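Local coordinates for spore germination protein B3 (Bacillus subtilis subsp. subtilis, PDB 3N54) that takes part, as a lipoprotein component of a spore germinant receptor, in the germination response to L-asparagine, glucose, fructose and potassium ions, at residues I75-K80 with Q89-F94. Residues are numbered along the deposited sequence; the frame is centred on the assembly and turned at random.
Sequences ILLGEK and QVLNHF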
loop_
_atom_site.group_PDB
_atom_site.type_symbol
_atom_site.label_atom_id
_atom_site.label_comp_id
_atom_site.label_asym_id
_atom_site.label_seq_id
_atom_site.Cartn_x
_atom_site.Cartn_y
_atom_site.Cartn_z
ATOM N N ILE A 75 -6.793 -9.579 -0.039
ATOM C CA ILE A 75 -7.191 -9.051 1.254
ATOM C C ILE A 75 -7.185 -7.528 1.150
ATOM O O ILE A 75 -6.154 -6.941 0.805
ATOM C CB ILE A 75 -6.213 -9.437 2.375
ATOM C CG1 ILE A 75 -5.993 -10.956 2.441
ATOM C CG2 ILE A 75 -6.716 -8.918 3.703
ATOM C CD1 ILE A 75 -7.200 -11.709 2.832
ATOM N N LEU A 76 -8.320 -6.901 1.452
ATOM C CA LEU A 76 -8.460 -5.452 1.411
ATOM C C LEU A 76 -8.652 -4.917 2.822
ATOM O O LEU A 76 -9.584 -5.322 3.518
ATOM C CB LEU A 76 -9.652 -5.068 0.538
ATOM C CG LEU A 76 -9.905 -3.582 0.283
ATOM C CD1 LEU A 76 -8.733 -2.949 -0.472
ATOM C CD2 LEU A 76 -11.195 -3.412 -0.485
ATOM N N LEU A 77 -7.778 -4.006 3.240
ATOM C CA LEU A 77 -7.809 -3.466 4.595
ATOM C C LEU A 77 -8.418 -2.074 4.619
ATOM O O LEU A 77 -8.046 -1.211 3.827
ATOM C CB LEU A 77 -6.392 -3.417 5.185
ATOM C CG LEU A 77 -5.595 -4.722 5.239
ATOM C CD1 LEU A 77 -4.200 -4.466 5.797
ATOM C CD2 LEU A 77 -6.304 -5.791 6.075
ATOM N N GLY A 78 -9.365 -1.867 5.532
ATOM C CA GLY A 78 -10.023 -0.582 5.701
ATOM C C GLY A 78 -9.121 0.432 6.374
ATOM O O GLY A 78 -8.216 0.074 7.133
ATOM N N GLU A 79 -9.396 1.703 6.108
ATOM C CA GLU A 79 -8.533 2.798 6.545
ATOM C C GLU A 79 -8.412 2.895 8.056
ATOM O O GLU A 79 -7.307 2.980 8.586
ATOM C CB GLU A 79 -9.039 4.129 5.978
ATOM C CG GLU A 79 -8.206 5.331 6.403
ATOM C CD GLU A 79 -8.611 6.621 5.713
ATOM O OE1 GLU A 79 -9.466 6.582 4.804
ATOM O OE2 GLU A 79 -8.067 7.681 6.089
ATOM N N LYS A 80 -9.541 2.890 8.748
ATOM C CA LYS A 80 -9.523 3.017 10.200
ATOM C C LYS A 80 -8.728 1.871 10.846
ATOM O O LYS A 80 -7.981 2.084 11.801
ATOM C CB LYS A 80 -10.948 3.085 10.752
ATOM C CG LYS A 80 -10.991 3.239 12.257
ATOM C CD LYS A 80 -12.391 3.486 12.760
ATOM C CE LYS A 80 -12.402 3.517 14.280
ATOM N NZ LYS A 80 -13.651 4.116 14.813
ATOM N N GLN A 89 0.050 -7.893 12.698
ATOM C CA GLN A 89 -0.575 -8.512 13.860
ATOM C C GLN A 89 -2.038 -8.825 13.594
ATOM O O GLN A 89 -2.522 -9.887 13.994
ATOM C CB GLN A 89 -0.412 -7.629 15.103
ATOM C CG GLN A 89 1.020 -7.559 15.602
ATOM C CD GLN A 89 1.174 -6.679 16.844
ATOM O OE1 GLN A 89 0.252 -5.952 17.207
ATOM N NE2 GLN A 89 2.343 -6.741 17.490
ATOM N N VAL A 90 -2.731 -7.910 12.910
ATOM C CA VAL A 90 -4.137 -8.119 12.527
ATOM C C VAL A 90 -4.306 -9.332 11.608
ATOM O O VAL A 90 -5.152 -10.182 11.855
ATOM C CB VAL A 90 -4.738 -6.882 11.794
ATOM C CG1 VAL A 90 -6.119 -7.207 11.209
ATOM C CG2 VAL A 90 -4.819 -5.671 12.725
ATOM N N LEU A 91 -3.514 -9.388 10.537
ATOM C CA LEU A 91 -3.565 -10.510 9.594
ATOM C C LEU A 91 -3.300 -11.824 10.312
ATOM O O LEU A 91 -4.023 -12.793 10.126
ATOM C CB LEU A 91 -2.548 -10.327 8.460
ATOM C CG LEU A 91 -2.818 -9.182 7.472
ATOM C CD1 LEU A 91 -1.596 -8.964 6.578
ATOM C CD2 LEU A 91 -4.082 -9.443 6.639
ATOM N N ASN A 92 -2.262 -11.850 11.138
ATOM C CA ASN A 92 -1.948 -13.034 11.920
ATOM C C ASN A 92 -3.095 -13.445 12.834
ATOM O O ASN A 92 -3.402 -14.623 12.962
ATOM C CB ASN A 92 -0.717 -12.807 12.783
ATOM C CG ASN A 92 -0.384 -14.016 13.633
ATOM O OD1 ASN A 92 0.067 -15.029 13.124
ATOM N ND2 ASN A 92 -0.608 -13.911 14.931
ATOM N N HIS A 93 -3.713 -12.466 13.482
ATOM C CA HIS A 93 -4.795 -12.755 14.409
ATOM C C HIS A 93 -6.018 -13.340 13.719
ATOM O O HIS A 93 -6.593 -14.305 14.193
ATOM C CB HIS A 93 -5.229 -11.500 15.175
ATOM C CG HIS A 93 -6.202 -11.806 16.269
ATOM N ND1 HIS A 93 -5.819 -11.927 17.588
ATOM C CD2 HIS A 93 -7.522 -12.105 16.228
ATOM C CE1 HIS A 93 -6.872 -12.252 18.316
ATOM N NE2 HIS A 93 -7.916 -12.376 17.515
ATOM N N PHE A 94 -6.398 -12.766 12.584
ATOM C CA PHE A 94 -7.667 -13.134 11.946
ATOM C C PHE A 94 -7.600 -14.142 10.824
ATOM O O PHE A 94 -8.617 -14.746 10.503
ATOM C CB PHE A 94 -8.352 -11.873 11.423
ATOM C CG PHE A 94 -8.904 -11.007 12.510
ATOM C CD1 PHE A 94 -10.049 -11.387 13.189
ATOM C CD2 PHE A 94 -8.294 -9.819 12.853
ATOM C CE1 PHE A 94 -10.571 -10.592 14.196
ATOM C CE2 PHE A 94 -8.816 -9.020 13.862
ATOM C CZ PHE A 94 -9.955 -9.414 14.530
#
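With chi1 of Leu91 at -68°, CG lies anti to the carbonyl carbon, and the branched end of the side chain leaves helix 87-94 for strand 74-77; in Ile75, chi1 of -54° sets CG2 anti to the backbone N and turns this methyl to the helix. The two branches meet there, Ile75 CG2 lying 4.0 Å from Leu91 CD2. The side chains run past one another in opposite directions and touch through one branch methyl each. Leu77, two residues along the strand and on the same face, brings a second methyl to the same partner, its CD2 standing 4.3 Å from Leu91 CD2. A single leucine methyl thus serves both strand residues, and Leu91 gives the largest share of the modest 109 Å² buried here. No hydrogen bond crosses between the segments; the backbones stay well apart, the nearest CA atoms, those of Ile75 and Leu91, being 9.2 Å from each other.

The main chains of Ile75 and Leu77 form hydrogen bonds with the parallel strand 105-109, whose Leu106 also touches both side chains. Leu76 points to the other face, against Val116 and Phe117, as strand alternation demands. Gly78 then occupies the N-cap position of helix 79-84, whose Met82 packs on Leu77.

The example illustrates how, between these two segments, helix 87-94 meets the edge strand of a mixed five-stranded sheet through aliphatic methyls, with no hydrogen bond: this strand, two helices, 79-84 and 87-94, in the connection, and the parallel strand 105-109 form a beta-alpha-beta unit, here within the N-terminal domain of a GerABKC-family lipoprotein.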